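Long-range contacts in 2-dehydropantoate 2-reductase (Enterococcus faecium DO, PDB 5X20), which probably catalyses the reduction of ketopantoate to pantoic acid with a nicotinamide cofactor, a step of pantothenate biosynthesis: residues L44-N49 / G137-F142; D69-I74 / Q91-K96; I122-T127 / D178-S183. All coordinates share one frame; numbering follows the deposited sequence.

Interaction 1 (L44-N49 / G137-F142)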
loop_
_atom_site.group_PDB
_atom_site.type_symbol
_atom_site.label_atom_id
_atom_site.label_comp_id
_atom_site.label_asym_id
_atom_site.label_seq_id
_atom_site.Cartn_x
_atom_site.Cartn_y
_atom_site.Cartn_z
ATOM N N LEU A 44 -30.807 -19.736 -10.236
ATOM C CA LEU A 44 -29.976 -18.965 -9.325
ATOM C C LEU A 44 -30.114 -19.468 -7.904
ATOM O O LEU A 44 -31.203 -19.481 -7.350
ATOM C CB LEU A 44 -30.380 -17.490 -9.353
ATOM C CG LEU A 44 -29.628 -16.549 -8.420
ATOM C CD1 LEU A 44 -28.140 -16.552 -8.660
ATOM C CD2 LEU A 44 -30.176 -15.154 -8.637
ATOM N N GLN A 45 -29.009 -19.878 -7.315
ATOM C CA GLN A 45 -29.005 -20.346 -5.931
ATOM C C GLN A 45 -28.400 -19.304 -4.972
ATOM O O GLN A 45 -27.353 -18.668 -5.256
ATOM C CB GLN A 45 -28.226 -21.640 -5.813
ATOM C CG GLN A 45 -28.300 -22.465 -7.065
ATOM C CD GLN A 45 -28.160 -23.958 -6.863
ATOM O OE1 GLN A 45 -29.114 -24.691 -7.061
ATOM N NE2 GLN A 45 -26.955 -24.420 -6.572
ATOM N N ALA A 46 -29.093 -19.096 -3.861
ATOM C CA ALA A 46 -28.698 -18.091 -2.896
ATOM C C ALA A 46 -28.764 -18.629 -1.474
ATOM O O ALA A 46 -29.717 -19.286 -1.095
ATOM C CB ALA A 46 -29.583 -16.866 -3.023
ATOM N N ASN A 47 -27.732 -18.344 -0.701
ATOM C CA ASN A 47 -27.885 -18.342 0.721
ATOM C C ASN A 47 -28.474 -16.980 1.025
ATOM O O ASN A 47 -27.760 -15.981 1.048
ATOM C CB ASN A 47 -26.560 -18.566 1.437
ATOM C CG ASN A 47 -26.707 -18.592 2.945
ATOM O OD1 ASN A 47 -27.766 -18.282 3.500
ATOM N ND2 ASN A 47 -25.631 -18.911 3.616
ATOM N N PHE A 48 -29.785 -16.940 1.224
ATOM C CA PHE A 48 -30.479 -15.684 1.453
ATOM C C PHE A 48 -30.875 -15.533 2.915
ATOM O O PHE A 48 -31.865 -16.103 3.371
ATOM C CB PHE A 48 -31.717 -15.591 0.541
ATOM C CG PHE A 48 -32.247 -14.188 0.337
ATOM C CD1 PHE A 48 -31.842 -13.138 1.147
ATOM C CD2 PHE A 48 -33.167 -13.931 -0.671
ATOM C CE1 PHE A 48 -32.343 -11.860 0.949
ATOM C CE2 PHE A 48 -33.670 -12.658 -0.872
ATOM C CZ PHE A 48 -33.257 -11.620 -0.060
ATOM N N ASN A 49 -30.080 -14.758 3.644
ATOM C CA ASN A 49 -30.267 -14.567 5.079
ATOM C C ASN A 49 -30.276 -15.870 5.854
ATOM O O ASN A 49 -30.874 -15.937 6.898
ATOM C CB ASN A 49 -31.522 -13.759 5.332
ATOM C CG ASN A 49 -31.399 -12.363 4.737
ATOM O OD1 ASN A 49 -30.344 -11.746 4.801
ATOM N ND2 ASN A 49 -32.448 -11.879 4.111
ATOM N N GLY A 137 -23.610 -19.140 -10.575
ATOM C CA GLY A 137 -24.945 -19.435 -10.175
ATOM C C GLY A 137 -25.162 -19.387 -8.699
ATOM O O GLY A 137 -26.219 -19.789 -8.243
ATOM N N GLN A 138 -24.191 -18.889 -7.938
ATOM C CA GLN A 138 -24.288 -18.910 -6.476
ATOM C C GLN A 138 -23.966 -17.583 -5.793
ATOM O O GLN A 138 -22.838 -17.105 -5.839
ATOM C CB GLN A 138 -23.351 -19.955 -5.906
ATOM C CG GLN A 138 -23.415 -21.241 -6.666
ATOM C CD GLN A 138 -22.996 -22.393 -5.807
ATOM O OE1 GLN A 138 -21.793 -22.567 -5.538
ATOM N NE2 GLN A 138 -23.976 -23.187 -5.351
ATOM N N VAL A 139 -24.925 -17.105 -5.023
ATOM C CA VAL A 139 -24.758 -15.887 -4.251
ATOM C C VAL A 139 -25.085 -16.046 -2.763
ATOM O O VAL A 139 -25.845 -16.903 -2.353
ATOM C CB VAL A 139 -25.633 -14.758 -4.792
ATOM C CG1 VAL A 139 -25.192 -14.434 -6.189
ATOM C CG2 VAL A 139 -27.110 -15.149 -4.772
ATOM N N LYS A 140 -24.449 -15.212 -1.966
ATOM C CA LYS A 140 -24.688 -15.159 -0.564
ATOM C C LYS A 140 -25.175 -13.745 -0.252
ATOM O O LYS A 140 -24.519 -12.761 -0.604
ATOM C CB LYS A 140 -23.397 -15.467 0.137
ATOM C CG LYS A 140 -23.488 -15.716 1.600
ATOM C CD LYS A 140 -22.257 -15.021 2.149
ATOM C CE LYS A 140 -21.162 -16.025 2.297
ATOM N NZ LYS A 140 -19.916 -15.339 2.690
ATOM N N LEU A 141 -26.364 -13.645 0.352
ATOM C CA LEU A 141 -26.999 -12.348 0.612
ATOM C C LEU A 141 -27.315 -12.222 2.098
ATOM O O LEU A 141 -28.178 -12.945 2.596
ATOM C CB LEU A 141 -28.271 -12.247 -0.211
ATOM C CG LEU A 141 -28.138 -12.560 -1.700
ATOM C CD1 LEU A 141 -29.516 -12.693 -2.337
ATOM C CD2 LEU A 141 -27.337 -11.478 -2.419
ATOM N N PHE A 142 -26.627 -11.315 2.780
ATOM C CA PHE A 142 -26.850 -11.007 4.190
ATOM C C PHE A 142 -26.937 -9.474 4.431
ATOM O O PHE A 142 -26.595 -8.662 3.592
ATOM C CB PHE A 142 -25.747 -11.595 5.094
ATOM C CG PHE A 142 -25.898 -13.069 5.353
ATOM C CD1 PHE A 142 -26.779 -13.527 6.317
ATOM C CD2 PHE A 142 -25.220 -14.008 4.576
ATOM C CE1 PHE A 142 -26.954 -14.877 6.540
ATOM C CE2 PHE A 142 -25.396 -15.362 4.794
ATOM C CZ PHE A 142 -26.271 -15.811 5.784
#
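Phe48 turns its CG away from its own backbone N (chi1 -160°), while Leu141 sets CG beside the backbone N (chi1 -51°), and the two torsions bring methyl CD1 of Leu141 over one face of the Phe48 ring. Leu141 CD1 sits almost on the normal of the Phe48 ring, 4.1 Å from its centroid, a CH-pi contact. Ala46 and Val139 meet on the same side of the sheet, where Ala46 CB rests 3.5 Å from Val139 CG2, and helix 10-21 packs against this face through Leu17, Ser13 and Arg14. On the other face the Asn47 amide stands steeply to the Phe142 ring, the planes 76° apart, with Asn47 ND2 3.7 Å from Phe142 CE2.

Between the two faces runs a parallel ladder. Gln45 N donates to Gly137 O, Val139 N to Gln45 O, Asn47 N to Val139 O and Leu141 N to Asn47 O, and Asn49 N to Leu141 O (2.8 Å) carries the pattern past the end of strand 44-48. Gly137 enters it with a positive phi, which glycine tolerates readily. Strands 51-55 and 132-135 flank the pair in a four-stranded mixed sheet. With the backbone polar groups between the strands satisfied by the ladder, the side chains divide the chemistry: an apolar face turned to the cofactor-binding helix, and a polar, more exposed one behind it.

Interaction 2 (D69-I74 / Q91-K96)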
loop_
_atom_site.group_PDB
_atom_site.type_symbol
_atom_site.label_atom_id
_atom_site.label_comp_id
_atom_site.label_asym_id
_atom_site.label_seq_id
_atom_site.Cartn_x
_atom_site.Cartn_y
_atom_site.Cartn_z
ATOM N N ASP A 69 -36.381 -8.023 -28.328
ATOM C CA ASP A 69 -36.727 -8.051 -26.901
ATOM C C ASP A 69 -36.912 -6.634 -26.321
ATOM O O ASP A 69 -36.506 -5.634 -26.926
ATOM C CB ASP A 69 -35.732 -8.933 -26.100
ATOM C CG ASP A 69 -36.393 -9.622 -24.889
ATOM O OD1 ASP A 69 -37.637 -9.546 -24.735
ATOM O OD2 ASP A 69 -35.674 -10.250 -24.091
ATOM N N GLN A 70 -37.597 -6.543 -25.187
ATOM C CA GLN A 70 -37.879 -5.230 -24.616
ATOM C C GLN A 70 -38.411 -5.256 -23.174
ATOM O O GLN A 70 -39.272 -6.069 -22.831
ATOM C CB GLN A 70 -38.781 -4.396 -25.553
ATOM C CG GLN A 70 -40.214 -4.173 -25.101
ATOM C CD GLN A 70 -41.118 -3.718 -26.235
ATOM O OE1 GLN A 70 -40.803 -3.905 -27.408
ATOM N NE2 GLN A 70 -42.254 -3.116 -25.886
ATOM N N VAL A 71 -37.887 -4.350 -22.353
ATOM C CA VAL A 71 -38.238 -4.232 -20.961
ATOM C C VAL A 71 -38.619 -2.793 -20.652
ATOM O O VAL A 71 -38.336 -1.922 -21.421
ATOM C CB VAL A 71 -37.059 -4.647 -20.016
ATOM C CG1 VAL A 71 -36.658 -6.099 -20.247
ATOM C CG2 VAL A 71 -35.861 -3.726 -20.189
ATOM N N ASP A 72 -39.184 -2.561 -19.478
ATOM C CA ASP A 72 -39.492 -1.207 -19.011
ATOM C C ASP A 72 -38.369 -0.548 -18.199
ATOM O O ASP A 72 -38.342 0.685 -18.083
ATOM C CB ASP A 72 -40.712 -1.285 -18.081
ATOM C CG ASP A 72 -41.901 -1.971 -18.751
ATOM O OD1 ASP A 72 -42.227 -1.531 -19.895
ATOM O OD2 ASP A 72 -42.442 -2.952 -18.139
ATOM N N LEU A 73 -37.539 -1.374 -17.533
ATOM C CA LEU A 73 -36.559 -0.880 -16.578
ATOM C C LEU A 73 -35.325 -1.738 -16.698
ATOM O O LEU A 73 -35.425 -2.956 -16.622
ATOM C CB LEU A 73 -37.073 -0.919 -15.119
ATOM C CG LEU A 73 -36.008 -0.629 -14.038
ATOM C CD1 LEU A 73 -35.455 0.789 -14.159
ATOM C CD2 LEU A 73 -36.538 -0.879 -12.634
ATOM N N ILE A 74 -34.194 -1.086 -16.935
ATOM C CA ILE A 74 -32.866 -1.719 -16.916
ATOM C C ILE A 74 -32.095 -1.212 -15.713
ATOM O O ILE A 74 -31.974 -0.008 -15.514
ATOM C CB ILE A 74 -32.056 -1.394 -18.145
ATOM C CG1 ILE A 74 -32.814 -1.829 -19.395
ATOM C CG2 ILE A 74 -30.704 -2.089 -18.074
ATOM C CD1 ILE A 74 -32.151 -1.408 -20.727
ATOM N N GLN A 91 -27.894 -2.216 -26.295
ATOM C CA GLN A 91 -28.524 -0.954 -26.705
ATOM C C GLN A 91 -29.883 -1.132 -27.341
ATOM O O GLN A 91 -30.808 -0.350 -27.108
ATOM C CB GLN A 91 -27.613 -0.073 -27.560
ATOM C CG GLN A 91 -27.553 1.347 -27.017
ATOM C CD GLN A 91 -27.443 2.412 -28.088
ATOM O OE1 GLN A 91 -27.130 2.131 -29.245
ATOM N NE2 GLN A 91 -27.693 3.653 -27.696
ATOM N N SER A 92 -29.996 -2.181 -28.135
ATOM C CA SER A 92 -31.242 -2.479 -28.814
ATOM C C SER A 92 -32.403 -2.611 -27.845
ATOM O O SER A 92 -33.549 -2.589 -28.265
ATOM C CB SER A 92 -31.119 -3.750 -29.623
ATOM O OG SER A 92 -30.983 -4.886 -28.778
ATOM N N LEU A 93 -32.109 -2.804 -26.571
ATOM C CA LEU A 93 -33.146 -2.900 -25.542
ATOM C C LEU A 93 -33.589 -1.553 -25.052
ATOM O O LEU A 93 -34.585 -1.446 -24.356
ATOM C CB LEU A 93 -32.570 -3.623 -24.355
ATOM C CG LEU A 93 -33.341 -4.695 -23.666
ATOM C CD1 LEU A 93 -33.886 -5.645 -24.703
ATOM C CD2 LEU A 93 -32.405 -5.407 -22.702
ATOM N N ILE A 94 -32.799 -0.540 -25.374
ATOM C CA ILE A 94 -33.107 0.787 -24.914
ATOM C C ILE A 94 -34.071 1.471 -25.861
ATOM O O ILE A 94 -33.686 2.043 -26.880
ATOM C CB ILE A 94 -31.853 1.677 -24.692
ATOM C CG1 ILE A 94 -30.563 0.832 -24.640
ATOM C CG2 ILE A 94 -32.062 2.577 -23.474
ATOM C CD1 ILE A 94 -29.680 1.010 -23.416
ATOM N N LYS A 95 -35.338 1.377 -25.497
ATOM C CA LYS A 95 -36.429 2.006 -26.233
ATOM C C LYS A 95 -36.833 3.356 -25.633
ATOM O O LYS A 95 -36.312 3.785 -24.603
ATOM C CB LYS A 95 -37.689 1.134 -26.194
ATOM C CG LYS A 95 -37.465 -0.353 -26.354
ATOM C CD LYS A 95 -36.797 -0.706 -27.692
ATOM C CE LYS A 95 -37.189 -2.099 -28.213
ATOM N NZ LYS A 95 -36.218 -2.851 -29.055
ATOM N N LYS A 96 -37.800 3.980 -26.299
ATOM C CA LYS A 96 -38.300 5.310 -25.970
ATOM C C LYS A 96 -38.557 5.574 -24.512
ATOM O O LYS A 96 -38.223 6.635 -23.986
ATOM C CB LYS A 96 -39.585 5.605 -26.768
ATOM C CG LYS A 96 -39.646 6.969 -27.455
ATOM C CD LYS A 96 -40.286 8.051 -26.589
ATOM C CE LYS A 96 -39.727 9.432 -26.920
ATOM N NZ LYS A 96 -40.587 10.225 -27.847
#
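Lys95 NZ, which comes near Asp69 O of the facing segment, donates a short hydrogen bond of 2.8 Å to Ser92 O, lying nearly on the extension of that C=O bond (173° at the oxygen). Lys95 reaches back over its own turn to make it: CG lies beside the backbone N (chi1 -41°), and the chain bends at chi2 (-60°) and is roughly extended beyond. The distance from Lys95 NZ to Asp69 O across the contact is 3.5 Å, a near contact, and NZ has a weak bond to Lys67 O as well, so backbone oxygens probably offset part of the charge. Farther back, the chain of Lys95 crosses that of Gln70 at about a right angle, Lys95 CE 3.9 Å from Gln70 CB.

Leu93 does most of the apolar work. Leu93 CD1 lies against the backbone of 69-70, 3.4 Å from Asp69 O; Leu93 CG meets Val71 CG2 at the looser distance of 4.4 Å. Residues 69-74 lead into strand 73-76 of the large, largely parallel sheet of the Rossmann-type nucleotide-binding domain, whereas 91-96 follow helix 83-90 and lead to the neighbouring parallel strand 99-102. The contact therefore lies within a beta-alpha-beta crossover, the turn after the helix closing against the beginning of the first strand.

Where that strand starts, the CB of Ile74 points toward the turn, and Ile74 CD1 approaches both Leu93 CB (4.3 Å) and Ile94 CD1. Leu93 also touches Ile29 of strand 25-30, and Ile94 touches Val100 of strand 99-102. At the outer end, Gln70 N makes a weak bond to Asp69 OD1, 3.0 Å.

Interaction 3 (I122-T127 / D178-S183)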
loop_
_atom_site.group_PDB
_atom_site.type_symbol
_atom_site.label_atom_id
_atom_site.label_comp_id
_atom_site.label_asym_id
_atom_site.label_seq_id
_atom_site.Cartn_x
_atom_site.Cartn_y
_atom_site.Cartn_z
ATOM N N ILE A 122 -32.526 8.498 -17.711
ATOM C CA ILE A 122 -31.424 8.089 -16.847
ATOM C C ILE A 122 -31.703 8.433 -15.407
ATOM O O ILE A 122 -31.986 9.572 -15.093
ATOM C CB ILE A 122 -30.082 8.736 -17.256
ATOM C CG1 ILE A 122 -29.751 8.360 -18.712
ATOM C CG2 ILE A 122 -28.967 8.204 -16.365
ATOM C CD1 ILE A 122 -28.507 9.023 -19.280
ATOM N N TYR A 123 -31.556 7.420 -14.561
ATOM C CA TYR A 123 -31.613 7.552 -13.128
ATOM C C TYR A 123 -30.316 7.004 -12.529
ATOM O O TYR A 123 -29.809 5.991 -12.986
ATOM C CB TYR A 123 -32.809 6.754 -12.615
ATOM C CG TYR A 123 -34.104 7.233 -13.249
ATOM C CD1 TYR A 123 -34.464 6.825 -14.504
ATOM C CD2 TYR A 123 -34.889 8.164 -12.608
ATOM C CE1 TYR A 123 -35.568 7.326 -15.120
ATOM C CE2 TYR A 123 -36.023 8.661 -13.189
ATOM C CZ TYR A 123 -36.350 8.258 -14.461
ATOM O OH TYR A 123 -37.480 8.741 -15.080
ATOM N N ILE A 124 -29.770 7.704 -11.554
ATOM C CA ILE A 124 -28.562 7.288 -10.917
ATOM C C ILE A 124 -28.651 7.364 -9.414
ATOM O O ILE A 124 -29.375 8.165 -8.844
ATOM C CB ILE A 124 -27.310 8.118 -11.282
ATOM C CG1 ILE A 124 -27.634 9.560 -11.156
ATOM C CG2 ILE A 124 -26.888 7.798 -12.683
ATOM C CD1 ILE A 124 -26.454 10.408 -10.772
ATOM N N GLY A 125 -27.812 6.542 -8.797
ATOM C CA GLY A 125 -27.687 6.519 -7.370
ATOM C C GLY A 125 -26.609 5.580 -6.877
ATOM O O GLY A 125 -25.710 5.207 -7.616
ATOM N N ASN A 126 -26.774 5.162 -5.627
ATOM C CA ASN A 126 -25.919 4.213 -5.014
ATOM C C ASN A 126 -26.719 3.418 -4.007
ATOM O O ASN A 126 -27.912 3.636 -3.824
ATOM C CB ASN A 126 -24.722 4.888 -4.353
ATOM C CG ASN A 126 -25.115 5.910 -3.323
ATOM O OD1 ASN A 126 -26.006 5.713 -2.562
ATOM N ND2 ASN A 126 -24.463 7.007 -3.324
ATOM N N THR A 127 -26.071 2.437 -3.410
ATOM C CA THR A 127 -26.749 1.536 -2.557
ATOM C C THR A 127 -25.850 1.135 -1.402
ATOM O O THR A 127 -24.634 1.100 -1.530
ATOM C CB THR A 127 -27.215 0.298 -3.343
ATOM O OG1 THR A 127 -27.960 -0.558 -2.484
ATOM C CG2 THR A 127 -26.038 -0.480 -3.933
ATOM N N ASP A 178 -32.840 14.559 -3.551
ATOM C CA ASP A 178 -32.766 15.757 -4.356
ATOM C C ASP A 178 -31.344 16.256 -4.575
ATOM O O ASP A 178 -31.144 17.243 -5.236
ATOM C CB ASP A 178 -33.686 16.888 -3.825
ATOM C CG ASP A 178 -33.303 17.385 -2.454
ATOM O OD1 ASP A 178 -32.120 17.273 -2.040
ATOM O OD2 ASP A 178 -34.198 17.912 -1.784
ATOM N N ASN A 179 -30.360 15.549 -4.019
ATOM C CA ASN A 179 -28.959 15.908 -4.184
ATOM C C ASN A 179 -28.091 14.669 -4.365
ATOM O O ASN A 179 -27.181 14.340 -3.539
ATOM C CB ASN A 179 -28.563 16.720 -2.959
ATOM C CG ASN A 179 -27.319 17.524 -3.162
ATOM O OD1 ASN A 179 -26.697 17.525 -4.264
ATOM N ND2 ASN A 179 -26.898 18.187 -2.097
ATOM N N ILE A 180 -28.353 13.947 -5.451
ATOM C CA ILE A 180 -27.704 12.643 -5.624
ATOM C C ILE A 180 -26.182 12.737 -5.741
ATOM O O ILE A 180 -25.501 11.812 -5.354
ATOM C CB ILE A 180 -28.299 11.835 -6.766
ATOM C CG1 ILE A 180 -28.013 10.344 -6.563
ATOM C CG2 ILE A 180 -27.798 12.264 -8.122
ATOM C CD1 ILE A 180 -28.684 9.719 -5.372
ATOM N N HIS A 181 -25.665 13.829 -6.272
ATOM C CA HIS A 181 -24.226 13.995 -6.460
ATOM C C HIS A 181 -23.498 14.071 -5.136
ATOM O O HIS A 181 -22.433 13.474 -4.986
ATOM C CB HIS A 181 -23.914 15.191 -7.378
ATOM C CG HIS A 181 -24.438 15.005 -8.768
ATOM N ND1 HIS A 181 -24.089 13.926 -9.561
ATOM C CD2 HIS A 181 -25.372 15.686 -9.467
ATOM C CE1 HIS A 181 -24.740 13.990 -10.713
ATOM N NE2 HIS A 181 -25.554 15.028 -10.665
ATOM N N TYR A 182 -24.121 14.716 -4.150
ATOM C CA TYR A 182 -23.591 14.746 -2.769
ATOM C C TYR A 182 -23.556 13.336 -2.233
ATOM O O TYR A 182 -22.534 12.847 -1.732
ATOM C CB TYR A 182 -24.497 15.602 -1.867
ATOM C CG TYR A 182 -23.959 15.769 -0.485
ATOM C CD1 TYR A 182 -24.064 14.737 0.461
ATOM C CD2 TYR A 182 -23.326 16.943 -0.108
ATOM C CE1 TYR A 182 -23.535 14.875 1.730
ATOM C CE2 TYR A 182 -22.819 17.111 1.184
ATOM C CZ TYR A 182 -22.890 16.078 2.086
ATOM O OH TYR A 182 -22.345 16.249 3.325
ATOM N N SER A 183 -24.662 12.651 -2.395
ATOM C CA SER A 183 -24.759 11.282 -1.932
ATOM C C SER A 183 -23.747 10.308 -2.600
ATOM O O SER A 183 -23.194 9.446 -1.951
ATOM C CB SER A 183 -26.173 10.810 -2.170
ATOM O OG SER A 183 -26.223 9.448 -1.811
#
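Asn126 ND2 faces two oxygens of Ser183, the carbonyl O at 3.1 Å and the hydroxyl OG at 3.4 Å. Both are weak hydrogen bonds; the one to the carbonyl is strongly bent, 124° at the hydrogen, while the one to OG is straighter. The amide nitrogen is thus shared between backbone and side chain of one residue. Ser183 OG has a further weak bond with Glu148 OE2, so the hydroxyl links the asparagine to strand 147-151. At the start of the helix, Ile180 N donates to Gln150 OE1, and Asn179 O accepts Ser183 N as the helix gets under way.

Beside this polar group lies an apolar one. The first torsion of Ile180 (chi1 -157°) swings CG1 away from the backbone N, and Ile180 CG1 comes to rest 3.4 Å from Ile124 O. Ile180 CD1 lies over Gly125 CA at 3.9 Å. Ile180 CG2 meets Ile124 CD1 at 3.5 Å, and the same methyl of Ile124 also approaches His181 CE1.

Strand 122-127 belongs to the nucleotide-binding sheet, and Thr127 at its end touches the bound NAD; helix 180-201 opens the helical C-terminal part. Such a junction is characteristic of ketopantoate reductases, whose active-site cleft lies between the two domains.

Overall arrangement
Interactions 2 and 3 both reach the large Rossmann-type sheet, at strands 73-76 and 122-127, and their nearest atoms are about 6 Å apart. Interaction 1 belongs instead to the separate four-stranded sheet, and lies across the chain's centre from interaction 3. Interaction 3 is the buried one, its centre about 12 Å from the centre of the chain; the other two are partly buried and lie farther out. Chemistry follows place: regular backbone bonding unites the strands of interaction 1, interaction 2 has apolar contacts and no hydrogen bond between its segments, and interaction 3 joins isoleucine packing to weak amide bonds. Of the three, interaction 3 alone ties the nucleotide-binding domain to the helical C-terminal part.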